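Local coordinates for protein lipase (Rhizopus niveus, PDB 1LGY) that hydrolyses the ester bonds of triacylglycerols and their partial glycerides, with a strong preference for the outer 1 and 3 positions, at residues 200-205 and 254-259; 172-177 and 194-199; 69-74 and 132-137; 73-78 and 138-143. One frame throughout, in Å; residues are numbered along the deposited sequence.

Contact 1: residues 200-205 and 254-259; sequences VHKRDI and ILDHLS
His201 and Ser259 meet where the acid and histidine loops of the catalytic triad of this alpha/beta-hydrolase come together: the carbonyl O of Ser259 lies over one face of the His201 imidazole, 3.5 Å from CD2. The opposite face is covered by CG of Lys202, whose CB also comes 3.1 Å from OD2 of Asp256. The chain folds through a type II' turn from His201 to Asp204, which presents the amide of Arg203 to Asp256. Arg203 N donates to Asp256 OD2 over 2.9 Å, reaching its anti side 30° out of the carboxylate plane; the guanidinium turns elsewhere, to the carbonyl of Phe251. Asp256, probably a calcium ligand as in related lipases, thus has one oxygen engaged by backbone. At Asp204, CG stands anti to the backbone N (chi1 -174°), which carries the carboxylate across to His257. His257 ND1 donates to the syn side of Asp204 OD2 at 3.1 Å, with the oxygen 20° out of the imidazole plane. OD2 also bonds Tyr260 and OD1 the amide of Val206, a second shell that fixes the carboxylate, while His257 NE2 bonds Ser145, the nucleophile. Ile205 packs CD1 3.8 Å from Ile254 CB and CG1 3.4 Å from Ile254 N.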
loop_
_atom_site.group_PDB
_atom_site.type_symbol
_atom_site.label_atom_id
_atom_site.label_comp_id
_atom_site.label_asym_id
_atom_site.label_seq_id
_atom_site.Cartn_x
_atom_site.Cartn_y
_atom_site.Cartn_z
ATOM N N VAL A 200 -10.379 0.196 -2.244
ATOM C CA VAL A 200 -10.499 0.630 -3.636
ATOM C C VAL A 200 -11.765 1.486 -3.711
ATOM O O VAL A 200 -12.807 1.177 -3.150
ATOM C CB VAL A 200 -10.567 -0.572 -4.695
ATOM C CG1 VAL A 200 -10.557 -1.890 -3.978
ATOM C CG2 VAL A 200 -11.764 -0.449 -5.647
ATOM N N HIS A 201 -11.623 2.593 -4.448
ATOM C CA HIS A 201 -12.644 3.595 -4.575
ATOM C C HIS A 201 -13.354 3.529 -5.895
ATOM O O HIS A 201 -12.825 3.791 -6.979
ATOM C CB HIS A 201 -11.973 4.932 -4.375
ATOM C CG HIS A 201 -12.777 6.149 -4.713
ATOM N ND1 HIS A 201 -13.713 6.732 -3.997
ATOM C CD2 HIS A 201 -12.623 6.842 -5.878
ATOM C CE1 HIS A 201 -14.124 7.756 -4.696
ATOM N NE2 HIS A 201 -13.462 7.809 -5.825
ATOM N N LYS A 202 -14.624 3.212 -5.683
ATOM C CA LYS A 202 -15.598 3.103 -6.739
ATOM C C LYS A 202 -15.023 2.343 -7.956
ATOM O O LYS A 202 -14.546 1.206 -7.843
ATOM C CB LYS A 202 -16.085 4.562 -7.065
ATOM C CG LYS A 202 -16.435 5.453 -5.860
ATOM C CD LYS A 202 -17.370 6.676 -6.034
ATOM C CE LYS A 202 -16.912 7.723 -7.058
ATOM N NZ LYS A 202 -17.582 9.020 -6.919
ATOM N N ARG A 203 -14.982 3.006 -9.109
ATOM C CA ARG A 203 -14.531 2.428 -10.350
ATOM C C ARG A 203 -13.041 2.533 -10.679
ATOM O O ARG A 203 -12.655 2.236 -11.807
ATOM C CB ARG A 203 -15.420 3.069 -11.423
ATOM C CG ARG A 203 -16.913 2.773 -11.237
ATOM C CD ARG A 203 -17.704 3.449 -12.348
ATOM N NE ARG A 203 -19.127 3.127 -12.386
ATOM C CZ ARG A 203 -19.597 1.872 -12.536
ATOM N NH1 ARG A 203 -18.776 0.833 -12.643
ATOM N NH2 ARG A 203 -20.906 1.611 -12.683
ATOM N N ASP A 204 -12.161 2.920 -9.736
ATOM C CA ASP A 204 -10.702 2.972 -9.901
ATOM C C ASP A 204 -10.222 1.725 -10.637
ATOM O O ASP A 204 -10.560 0.629 -10.197
ATOM C CB ASP A 204 -10.029 3.060 -8.506
ATOM C CG ASP A 204 -8.521 3.270 -8.435
ATOM O OD1 ASP A 204 -7.873 3.354 -9.461
ATOM O OD2 ASP A 204 -7.957 3.374 -7.353
ATOM N N ILE A 205 -9.529 1.950 -11.773
ATOM C CA ILE A 205 -8.975 0.953 -12.678
ATOM C C ILE A 205 -7.881 0.099 -12.059
ATOM O O ILE A 205 -7.762 -1.087 -12.398
ATOM C CB ILE A 205 -8.159 1.426 -13.930
ATOM C CG1 ILE A 205 -8.659 2.698 -14.423
ATOM C CG2 ILE A 205 -8.224 0.358 -15.048
ATOM C CD1 ILE A 205 -8.152 3.059 -15.837
ATOM N N ILE A 254 -9.826 5.915 -14.537
ATOM C CA ILE A 254 -8.603 6.292 -13.841
ATOM C C ILE A 254 -8.845 7.450 -12.915
ATOM O O ILE A 254 -8.080 7.692 -11.981
ATOM C CB ILE A 254 -7.475 6.645 -14.864
ATOM C CG1 ILE A 254 -6.174 6.897 -14.127
ATOM C CG2 ILE A 254 -7.883 7.835 -15.714
ATOM C CD1 ILE A 254 -5.492 5.627 -13.582
ATOM N N LEU A 255 -9.964 8.140 -13.145
ATOM C CA LEU A 255 -10.267 9.326 -12.359
ATOM C C LEU A 255 -10.624 9.007 -10.899
ATOM O O LEU A 255 -10.387 9.788 -9.958
ATOM C CB LEU A 255 -11.375 10.096 -13.150
ATOM C CG LEU A 255 -10.944 10.956 -14.396
ATOM C CD1 LEU A 255 -10.704 10.100 -15.629
ATOM C CD2 LEU A 255 -12.073 11.886 -14.820
ATOM N N ASP A 256 -11.086 7.781 -10.641
ATOM C CA ASP A 256 -11.455 7.416 -9.284
ATOM C C ASP A 256 -10.204 7.008 -8.537
ATOM O O ASP A 256 -10.203 6.849 -7.321
ATOM C CB ASP A 256 -12.466 6.270 -9.310
ATOM C CG ASP A 256 -13.839 6.533 -9.936
ATOM O OD1 ASP A 256 -13.951 7.422 -10.781
ATOM O OD2 ASP A 256 -14.806 5.832 -9.619
ATOM N N HIS A 257 -9.097 6.827 -9.262
ATOM C CA HIS A 257 -7.808 6.582 -8.669
ATOM C C HIS A 257 -7.254 7.791 -7.916
ATOM O O HIS A 257 -6.478 7.660 -6.955
ATOM C CB HIS A 257 -6.934 6.216 -9.782
ATOM C CG HIS A 257 -5.642 5.615 -9.376
ATOM N ND1 HIS A 257 -5.447 4.837 -8.341
ATOM C CD2 HIS A 257 -4.468 5.803 -10.018
ATOM C CE1 HIS A 257 -4.188 4.529 -8.297
ATOM N NE2 HIS A 257 -3.610 5.114 -9.309
ATOM N N LEU A 258 -7.719 8.981 -8.376
ATOM C CA LEU A 258 -7.200 10.274 -7.954
ATOM C C LEU A 258 -7.726 10.932 -6.699
ATOM O O LEU A 258 -7.278 12.028 -6.428
ATOM C CB LEU A 258 -7.356 11.261 -9.113
ATOM C CG LEU A 258 -6.234 11.410 -10.190
ATOM C CD1 LEU A 258 -5.675 10.072 -10.623
ATOM C CD2 LEU A 258 -6.815 12.084 -11.412
ATOM N N SER A 259 -8.647 10.336 -5.958
ATOM C CA SER A 259 -9.063 10.859 -4.670
ATOM C C SER A 259 -9.620 9.730 -3.846
ATOM O O SER A 259 -10.218 8.864 -4.430
ATOM C CB SER A 259 -10.141 11.909 -4.806
ATOM O OG SER A 259 -11.010 11.509 -5.860
#

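Contact 2: residues 172-177 and 194-199; sequences IFTVGG and IPFQRT
Ile172 and Phe196 are paired on neighbouring parallel strands, their side chains on the same face of the sheet, and Ile172 has the most surface buried by the contact. Its CG2 branch lies 3.7 Å from Phe196 CD1, while its other branch ends with CD1 at 3.9 Å from Ile194 CG2, the two isoleucines crossing at about a right angle. With CG1 anti to the carbonyl carbon and CG2 anti to the backbone N (chi1 -62°), the branches diverge, one to each partner. Leu152 of helix 146-161 touches both Ile172 and Phe196.

Thr174, next on the same face, brings its CG2 to the edge of the Phe196 ring, 3.8 Å from CE1 and near the ring plane. Its OG1 shares a water with Gly177 N and Thr199 O; the water accepts from the amide and donates to the carbonyl. A second water links Gly177 O to Arg198 NH1.

On the other face Gln197 runs alongside Phe173, pointing the same way, with CG 3.8 Å from CE2; helix 11-26 covers this pair through Phe17 and Glu16. The strands belong to a beta-alpha-beta crossover closed by helix 183-192, and their axes are 8° apart. Five backbone hydrogen bonds join them, from Ile172 N to Pro195 O at 3.0 Å through to Gly176 N and Thr199 O; that from Gln197 N to Ile172 O is weak. Apolar contacts thus dominate the Ile172 and Phe196 face and the aliphatic part of Gln197 lines Phe173 on the other, whereas at the C-terminal end, beside the catalytic residues, water helps satisfy Gly177 N and Thr199 O.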
loop_
_atom_site.group_PDB
_atom_site.type_symbol
_atom_site.label_atom_id
_atom_site.label_comp_id
_atom_site.label_asym_id
_atom_site.label_seq_id
_atom_site.Cartn_x
_atom_site.Cartn_y
_atom_site.Cartn_z
ATOM N N ILE A 172 -0.433 -3.716 7.221
ATOM C CA ILE A 172 -0.185 -3.231 5.860
ATOM C C ILE A 172 -1.477 -2.600 5.403
ATOM O O ILE A 172 -2.495 -3.260 5.548
ATOM C CB ILE A 172 0.098 -4.325 4.779
ATOM C CG1 ILE A 172 1.319 -5.125 5.052
ATOM C CG2 ILE A 172 0.410 -3.622 3.454
ATOM C CD1 ILE A 172 1.334 -6.403 4.224
ATOM N N PHE A 173 -1.469 -1.393 4.802
ATOM C CA PHE A 173 -2.685 -0.754 4.306
ATOM C C PHE A 173 -2.501 -0.216 2.915
ATOM O O PHE A 173 -1.495 0.459 2.737
ATOM C CB PHE A 173 -3.065 0.409 5.169
ATOM C CG PHE A 173 -3.785 0.006 6.433
ATOM C CD1 PHE A 173 -3.069 -0.434 7.549
ATOM C CD2 PHE A 173 -5.163 0.146 6.508
ATOM C CE1 PHE A 173 -3.745 -0.725 8.743
ATOM C CE2 PHE A 173 -5.825 -0.149 7.700
ATOM C CZ PHE A 173 -5.121 -0.581 8.811
ATOM N N THR A 174 -3.318 -0.457 1.894
ATOM C CA THR A 174 -3.090 0.260 0.647
ATOM C C THR A 174 -4.365 0.871 0.092
ATOM O O THR A 174 -5.449 0.365 0.317
ATOM C CB THR A 174 -2.464 -0.670 -0.476
ATOM O OG1 THR A 174 -3.477 -1.568 -0.910
ATOM C CG2 THR A 174 -1.292 -1.508 -0.013
ATOM N N VAL A 175 -4.322 2.001 -0.584
ATOM C CA VAL A 175 -5.496 2.486 -1.305
ATOM C C VAL A 175 -5.116 2.463 -2.799
ATOM O O VAL A 175 -4.002 2.811 -3.081
ATOM C CB VAL A 175 -5.921 3.953 -0.910
ATOM C CG1 VAL A 175 -6.490 3.974 0.479
ATOM C CG2 VAL A 175 -4.750 4.898 -0.931
ATOM N N GLY A 176 -5.912 2.020 -3.786
ATOM C CA GLY A 176 -5.535 2.064 -5.211
ATOM C C GLY A 176 -4.523 1.008 -5.661
ATOM O O GLY A 176 -4.075 1.025 -6.801
ATOM N N GLY A 177 -4.168 0.031 -4.829
ATOM C CA GLY A 177 -3.135 -0.932 -5.149
ATOM C C GLY A 177 -3.421 -1.840 -6.338
ATOM O O GLY A 177 -4.484 -2.437 -6.418
ATOM N N ILE A 194 -0.538 -11.427 8.547
ATOM C CA ILE A 194 -0.322 -9.991 8.633
ATOM C C ILE A 194 -1.626 -9.350 8.184
ATOM O O ILE A 194 -2.123 -9.708 7.116
ATOM C CB ILE A 194 0.810 -9.580 7.703
ATOM C CG1 ILE A 194 2.089 -10.278 8.092
ATOM C CG2 ILE A 194 0.966 -8.061 7.750
ATOM C CD1 ILE A 194 2.449 -10.074 9.577
ATOM N N PRO A 195 -2.296 -8.469 8.928
ATOM C CA PRO A 195 -3.463 -7.764 8.401
ATOM C C PRO A 195 -3.147 -6.881 7.221
ATOM O O PRO A 195 -2.258 -6.041 7.228
ATOM C CB PRO A 195 -4.008 -7.026 9.556
ATOM C CG PRO A 195 -2.888 -7.013 10.533
ATOM C CD PRO A 195 -2.227 -8.359 10.365
ATOM N N PHE A 196 -3.860 -7.158 6.150
ATOM C CA PHE A 196 -3.747 -6.413 4.918
ATOM C C PHE A 196 -5.141 -5.934 4.551
ATOM O O PHE A 196 -6.059 -6.729 4.376
ATOM C CB PHE A 196 -3.166 -7.381 3.913
ATOM C CG PHE A 196 -2.958 -6.813 2.528
ATOM C CD1 PHE A 196 -2.601 -5.502 2.345
ATOM C CD2 PHE A 196 -3.137 -7.641 1.431
ATOM C CE1 PHE A 196 -2.416 -5.009 1.049
ATOM C CE2 PHE A 196 -2.960 -7.167 0.157
ATOM C CZ PHE A 196 -2.602 -5.855 -0.027
ATOM N N GLN A 197 -5.292 -4.632 4.415
ATOM C CA GLN A 197 -6.542 -4.002 4.097
ATOM C C GLN A 197 -6.431 -3.299 2.751
ATOM O O GLN A 197 -5.775 -2.262 2.729
ATOM C CB GLN A 197 -6.845 -2.987 5.150
ATOM C CG GLN A 197 -7.079 -3.493 6.554
ATOM C CD GLN A 197 -8.410 -4.199 6.702
ATOM O OE1 GLN A 197 -9.411 -3.843 6.064
ATOM N NE2 GLN A 197 -8.416 -5.223 7.561
ATOM N N ARG A 198 -7.045 -3.773 1.635
ATOM C CA ARG A 198 -6.992 -3.104 0.365
ATOM C C ARG A 198 -8.237 -2.258 0.143
ATOM O O ARG A 198 -9.299 -2.819 -0.137
ATOM C CB ARG A 198 -6.936 -4.058 -0.829
ATOM C CG ARG A 198 -5.971 -5.181 -0.726
ATOM C CD ARG A 198 -5.998 -6.048 -1.939
ATOM N NE ARG A 198 -7.244 -6.787 -2.105
ATOM C CZ ARG A 198 -8.138 -6.459 -3.064
ATOM N NH1 ARG A 198 -7.905 -5.423 -3.885
ATOM N NH2 ARG A 198 -9.239 -7.201 -3.269
ATOM N N THR A 199 -8.178 -0.932 0.283
ATOM C CA THR A 199 -9.311 -0.094 -0.069
ATOM C C THR A 199 -9.226 0.199 -1.557
ATOM O O THR A 199 -8.127 0.352 -2.091
ATOM C CB THR A 199 -9.331 1.265 0.657
ATOM O OG1 THR A 199 -9.531 1.046 2.040
ATOM C CG2 THR A 199 -10.496 2.145 0.182
HETATM O O HOH W 1 -5.836 -1.093 -2.337
HETATM O O HOH W 2 -5.900 -3.458 -3.979
#

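Contact 3: residues 69-74 and 132-137; sequences RSDKQK and TAHPTY
Tyr137 lies flat against Lys74, and its ring is at the heart of the tightly packed part. CA of Lys74 stands over the ring centre, 3.7 Å from the centroid and 8° off the normal, a CH-pi contact. CB of His134 covers the opposite face, sandwiching the phenol. Its hydroxyl donates to Asp71 OD1 over 2.7 Å, meeting the anti side of the carboxylate 30° out of its plane. The same oxygen takes a weak bond from Arg69 NE at 3.1 Å as part of a salt bridge, while OD2 pairs with Lys51; the two charged partners probably keep Asp71 ionised. The Arg69 chain is bent at chi3, and its CD comes 3.4 Å from His134 CE1, which sits over one guanidinium face with the two planes 45° apart; NH1 goes on to Gln130.

The looser side is the rim toward solvent, where Lys74 lays CB and CG along the ring but is exposed overall, as are Pro135 and Thr136. Their type I turn, from His134 to Tyr137, follows helix 110-133 and leads into strand 138-144, while residues 71-74 connect the antiparallel strands 63-70 and 75-81, so the tyrosine wedges between the two connections.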
loop_
_atom_site.group_PDB
_atom_site.type_symbol
_atom_site.label_atom_id
_atom_site.label_comp_id
_atom_site.label_asym_id
_atom_site.label_seq_id
_atom_site.Cartn_x
_atom_site.Cartn_y
_atom_site.Cartn_z
ATOM N N ARG A 69 8.718 8.122 12.382
ATOM C CA ARG A 69 8.343 7.616 13.708
ATOM C C ARG A 69 7.454 8.637 14.415
ATOM O O ARG A 69 7.496 9.850 14.200
ATOM C CB ARG A 69 9.585 7.363 14.524
ATOM C CG ARG A 69 9.346 6.640 15.825
ATOM C CD ARG A 69 10.604 6.709 16.607
ATOM N NE ARG A 69 10.814 8.058 17.089
ATOM C CZ ARG A 69 12.014 8.612 17.038
ATOM N NH1 ARG A 69 13.075 7.980 16.572
ATOM N NH2 ARG A 69 12.152 9.875 17.368
ATOM N N SER A 70 6.536 8.165 15.243
ATOM C CA SER A 70 5.572 9.005 15.962
ATOM C C SER A 70 5.603 8.414 17.347
ATOM O O SER A 70 5.088 7.306 17.560
ATOM C CB SER A 70 4.153 8.858 15.475
ATOM O OG SER A 70 3.218 9.414 16.389
ATOM N N ASP A 71 6.255 9.139 18.267
ATOM C CA ASP A 71 6.332 8.662 19.627
ATOM C C ASP A 71 5.001 8.679 20.351
ATOM O O ASP A 71 4.712 7.838 21.201
ATOM C CB ASP A 71 7.344 9.494 20.332
ATOM C CG ASP A 71 8.727 9.202 19.805
ATOM O OD1 ASP A 71 9.023 8.044 19.560
ATOM O OD2 ASP A 71 9.517 10.125 19.640
ATOM N N LYS A 72 4.159 9.606 19.901
ATOM C CA LYS A 72 2.836 9.721 20.450
ATOM C C LYS A 72 1.997 8.483 20.162
ATOM O O LYS A 72 1.454 7.867 21.067
ATOM C CB LYS A 72 2.222 10.943 19.848
ATOM C CG LYS A 72 1.011 11.331 20.663
ATOM C CD LYS A 72 0.608 12.777 20.390
ATOM C CE LYS A 72 1.379 13.840 21.201
ATOM N NZ LYS A 72 2.776 13.997 20.823
ATOM N N GLN A 73 1.900 8.096 18.889
ATOM C CA GLN A 73 1.133 6.932 18.465
ATOM C C GLN A 73 1.865 5.607 18.519
ATOM O O GLN A 73 1.296 4.568 18.158
ATOM C CB GLN A 73 0.652 7.120 17.056
ATOM C CG GLN A 73 -0.353 8.236 17.020
ATOM C CD GLN A 73 -0.427 8.815 15.632
ATOM O OE1 GLN A 73 -1.340 8.567 14.852
ATOM N NE2 GLN A 73 0.578 9.607 15.320
ATOM N N LYS A 74 3.111 5.613 19.003
ATOM C CA LYS A 74 3.971 4.441 19.026
ATOM C C LYS A 74 3.963 3.653 17.705
ATOM O O LYS A 74 3.718 2.451 17.649
ATOM C CB LYS A 74 3.542 3.571 20.214
ATOM C CG LYS A 74 3.871 4.335 21.488
ATOM C CD LYS A 74 3.407 3.567 22.697
ATOM C CE LYS A 74 3.647 4.442 23.923
ATOM N NZ LYS A 74 5.017 4.311 24.404
ATOM N N THR A 132 14.912 -1.388 17.342
ATOM C CA THR A 132 15.898 -1.583 18.423
ATOM C C THR A 132 15.874 -0.311 19.297
ATOM O O THR A 132 16.038 -0.333 20.521
ATOM C CB THR A 132 17.346 -1.823 17.840
ATOM O OG1 THR A 132 17.366 -3.065 17.117
ATOM C CG2 THR A 132 18.396 -1.885 18.941
ATOM N N ALA A 133 15.634 0.850 18.699
ATOM C CA ALA A 133 15.487 2.059 19.486
ATOM C C ALA A 133 14.148 2.036 20.215
ATOM O O ALA A 133 14.044 2.429 21.376
ATOM C CB ALA A 133 15.539 3.284 18.576
ATOM N N HIS A 134 13.133 1.466 19.570
ATOM C CA HIS A 134 11.768 1.518 20.062
ATOM C C HIS A 134 10.979 0.236 19.917
ATOM O O HIS A 134 10.131 0.120 19.033
ATOM C CB HIS A 134 11.003 2.558 19.344
ATOM C CG HIS A 134 11.591 3.913 19.481
ATOM N ND1 HIS A 134 12.370 4.499 18.593
ATOM C CD2 HIS A 134 11.362 4.740 20.542
ATOM C CE1 HIS A 134 12.633 5.681 19.080
ATOM N NE2 HIS A 134 12.025 5.817 20.243
ATOM N N PRO A 135 11.191 -0.717 20.827
ATOM C CA PRO A 135 10.812 -2.115 20.720
ATOM C C PRO A 135 9.357 -2.466 20.925
ATOM O O PRO A 135 8.951 -3.596 20.641
ATOM C CB PRO A 135 11.669 -2.789 21.719
ATOM C CG PRO A 135 12.635 -1.761 22.219
ATOM C CD PRO A 135 11.822 -0.495 22.106
ATOM N N THR A 136 8.639 -1.478 21.472
ATOM C CA THR A 136 7.223 -1.575 21.800
ATOM C C THR A 136 6.307 -1.003 20.716
ATOM O O THR A 136 5.089 -1.109 20.776
ATOM C CB THR A 136 6.945 -0.827 23.123
ATOM O OG1 THR A 136 7.090 0.586 22.877
ATOM C CG2 THR A 136 7.897 -1.300 24.232
ATOM N N TYR A 137 6.898 -0.308 19.752
ATOM C CA TYR A 137 6.183 0.302 18.647
ATOM C C TYR A 137 5.870 -0.675 17.533
ATOM O O TYR A 137 6.568 -1.675 17.332
ATOM C CB TYR A 137 7.015 1.405 18.095
ATOM C CG TYR A 137 7.258 2.633 18.954
ATOM C CD1 TYR A 137 7.114 2.627 20.341
ATOM C CD2 TYR A 137 7.683 3.797 18.294
ATOM C CE1 TYR A 137 7.395 3.771 21.067
ATOM C CE2 TYR A 137 7.965 4.951 19.015
ATOM C CZ TYR A 137 7.809 4.932 20.399
ATOM O OH TYR A 137 7.975 6.111 21.110
#

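Contact 4: residues 73-78 and 138-143; sequences QKTIYL and KVIVTG
The Tyr77 ring runs beside Ile140, the two side chains pointing the same way, with CD1 3.8 Å from Ile140 CB. Over one face of the ring, at its centre, stands CG2 of Thr75, two residues back on the same strand. That methyl is shared: it also packs 3.6 Å from Ile140 CG1. With CG2 anti to the backbone N and OG1 beside that N (chi1 -49°), Thr75 offers its methyl to the neighbouring strand and turns its hydroxyl back to Gln73 O, which it meets from above the carbonyl plane at 2.9 Å. The phenol oxygen of Tyr77 is hydrogen-bonded to Lys19 of helix 11-26, and Tyr20 of that helix touches both Tyr77 and Ile140.

These residues lie on adjacent parallel strands in the central sheet of the alpha/beta-hydrolase fold, linked by a long connection that includes helix 110-133. The strand axes cross at -24°. Five backbone hydrogen bonds join them, Ile76 N to Lys138 O (2.9 Å, 171° at the hydrogen) being nearly straight, and CA-H...O contacts such as Val139 CA to Ile76 O fill in between. Where strand 75-81 begins, Lys74 and Thr75 both face Ser70 in a G1 beta bulge, and Lys74 O accepts from Lys138 N.

On the other face, Leu78 CD1 packs 3.8 Å from Val141 CG1, with Ala154 of helix 146-161 touching both residues. Ile76 and Val139 meet more loosely, CD1 to CG2 being 4.4 Å, under Leu131 of helix 110-133. Farther along, Thr142 N donates to Leu78 O at 2.8 Å, and its OG1 is hydrogen-bonded to Phe173 O.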
loop_
_atom_site.group_PDB
_atom_site.type_symbol
_atom_site.label_atom_id
_atom_site.label_comp_id
_atom_site.label_asym_id
_atom_site.label_seq_id
_atom_site.Cartn_x
_atom_site.Cartn_y
_atom_site.Cartn_z
ATOM N N GLN A 73 1.900 8.096 18.889
ATOM C CA GLN A 73 1.133 6.932 18.465
ATOM C C GLN A 73 1.865 5.607 18.519
ATOM O O GLN A 73 1.296 4.568 18.158
ATOM C CB GLN A 73 0.652 7.120 17.056
ATOM C CG GLN A 73 -0.353 8.236 17.020
ATOM C CD GLN A 73 -0.427 8.815 15.632
ATOM O OE1 GLN A 73 -1.340 8.567 14.852
ATOM N NE2 GLN A 73 0.578 9.607 15.320
ATOM N N LYS A 74 3.111 5.613 19.003
ATOM C CA LYS A 74 3.971 4.441 19.026
ATOM C C LYS A 74 3.963 3.653 17.705
ATOM O O LYS A 74 3.718 2.451 17.649
ATOM C CB LYS A 74 3.542 3.571 20.214
ATOM C CG LYS A 74 3.871 4.335 21.488
ATOM C CD LYS A 74 3.407 3.567 22.697
ATOM C CE LYS A 74 3.647 4.442 23.923
ATOM N NZ LYS A 74 5.017 4.311 24.404
ATOM N N THR A 75 4.212 4.360 16.608
ATOM C CA THR A 75 4.201 3.747 15.302
ATOM C C THR A 75 5.357 4.281 14.499
ATOM O O THR A 75 5.763 5.427 14.623
ATOM C CB THR A 75 2.903 4.062 14.563
ATOM O OG1 THR A 75 1.811 3.787 15.425
ATOM C CG2 THR A 75 2.736 3.175 13.354
ATOM N N ILE A 76 5.882 3.353 13.723
ATOM C CA ILE A 76 6.916 3.561 12.749
ATOM C C ILE A 76 6.173 3.254 11.474
ATOM O O ILE A 76 5.704 2.133 11.284
ATOM C CB ILE A 76 8.037 2.556 12.869
ATOM C CG1 ILE A 76 8.620 2.613 14.234
ATOM C CG2 ILE A 76 9.118 2.883 11.841
ATOM C CD1 ILE A 76 9.252 1.267 14.506
ATOM N N TYR A 77 6.064 4.271 10.627
ATOM C CA TYR A 77 5.348 4.198 9.367
ATOM C C TYR A 77 6.306 3.983 8.225
ATOM O O TYR A 77 7.324 4.657 8.222
ATOM C CB TYR A 77 4.601 5.500 9.096
ATOM C CG TYR A 77 3.383 5.750 9.979
ATOM C CD1 TYR A 77 2.168 5.145 9.656
ATOM C CD2 TYR A 77 3.463 6.582 11.090
ATOM C CE1 TYR A 77 1.038 5.359 10.431
ATOM C CE2 TYR A 77 2.327 6.811 11.869
ATOM C CZ TYR A 77 1.134 6.193 11.528
ATOM O OH TYR A 77 0.017 6.392 12.293
ATOM N N LEU A 78 6.036 3.106 7.256
ATOM C CA LEU A 78 6.901 2.953 6.105
ATOM C C LEU A 78 5.942 3.341 4.980
ATOM O O LEU A 78 4.879 2.720 4.878
ATOM C CB LEU A 78 7.281 1.550 5.932
ATOM C CG LEU A 78 8.601 1.058 5.348
ATOM C CD1 LEU A 78 8.325 -0.386 4.937
ATOM C CD2 LEU A 78 9.130 1.893 4.190
ATOM N N LYS A 138 4.795 -0.344 16.822
ATOM C CA LYS A 138 4.320 -1.123 15.699
ATOM C C LYS A 138 4.688 -0.462 14.368
ATOM O O LYS A 138 4.821 0.751 14.273
ATOM C CB LYS A 138 2.789 -1.306 15.710
ATOM C CG LYS A 138 2.005 -0.713 16.887
ATOM C CD LYS A 138 0.497 -0.721 16.601
ATOM C CE LYS A 138 -0.001 -2.178 16.721
ATOM N NZ LYS A 138 0.050 -2.725 18.082
ATOM N N VAL A 139 4.784 -1.264 13.304
ATOM C CA VAL A 139 5.150 -0.792 11.989
ATOM C C VAL A 139 3.931 -0.787 11.095
ATOM O O VAL A 139 3.297 -1.814 10.865
ATOM C CB VAL A 139 6.203 -1.692 11.392
ATOM C CG1 VAL A 139 6.799 -0.978 10.182
ATOM C CG2 VAL A 139 7.286 -2.011 12.394
ATOM N N ILE A 140 3.477 0.356 10.627
ATOM C CA ILE A 140 2.402 0.333 9.631
ATOM C C ILE A 140 2.978 0.575 8.262
ATOM O O ILE A 140 3.671 1.555 8.148
ATOM C CB ILE A 140 1.395 1.389 9.971
ATOM C CG1 ILE A 140 0.813 0.898 11.313
ATOM C CG2 ILE A 140 0.420 1.648 8.857
ATOM C CD1 ILE A 140 -0.396 1.576 11.951
ATOM N N VAL A 141 2.747 -0.222 7.210
ATOM C CA VAL A 141 3.323 0.021 5.874
ATOM C C VAL A 141 2.213 0.521 4.998
ATOM O O VAL A 141 1.120 -0.037 5.055
ATOM C CB VAL A 141 3.882 -1.255 5.256
ATOM C CG1 VAL A 141 4.648 -0.890 4.005
ATOM C CG2 VAL A 141 4.793 -1.983 6.274
ATOM N N THR A 142 2.417 1.533 4.181
ATOM C CA THR A 142 1.296 2.009 3.400
ATOM C C THR A 142 1.666 2.687 2.102
ATOM O O THR A 142 2.807 3.097 1.913
ATOM C CB THR A 142 0.463 2.946 4.307
ATOM O OG1 THR A 142 -0.816 2.945 3.708
ATOM C CG2 THR A 142 0.918 4.362 4.409
ATOM N N GLY A 143 0.685 2.774 1.199
ATOM C CA GLY A 143 0.885 3.488 -0.044
ATOM C C GLY A 143 -0.349 3.486 -0.933
ATOM O O GLY A 143 -1.305 2.753 -0.746
#

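How the contacts relate
All four contacts reach the same mixed sheet, in which strands 63-70, 75-81, 138-144, 170-175 and 196-201 follow one another. Contacts 3 and 4 start from the same part of the chain and share Gln73 and Lys74, their centres about 9 Å apart; contact 2 follows, then contact 1. Contact 4 adjoins contact 2 through neighbouring strands 138-144 and 170-175, with centres about 13 Å apart. Contact 2 leads along strand 196-201 into contact 1, where Gly176 packs against Asp204 and His257. These three strands thus carry the scaffold to the loops holding the two catalytic residues, whereas contact 3, about 33 Å from contact 1 between centres, lies far from the site.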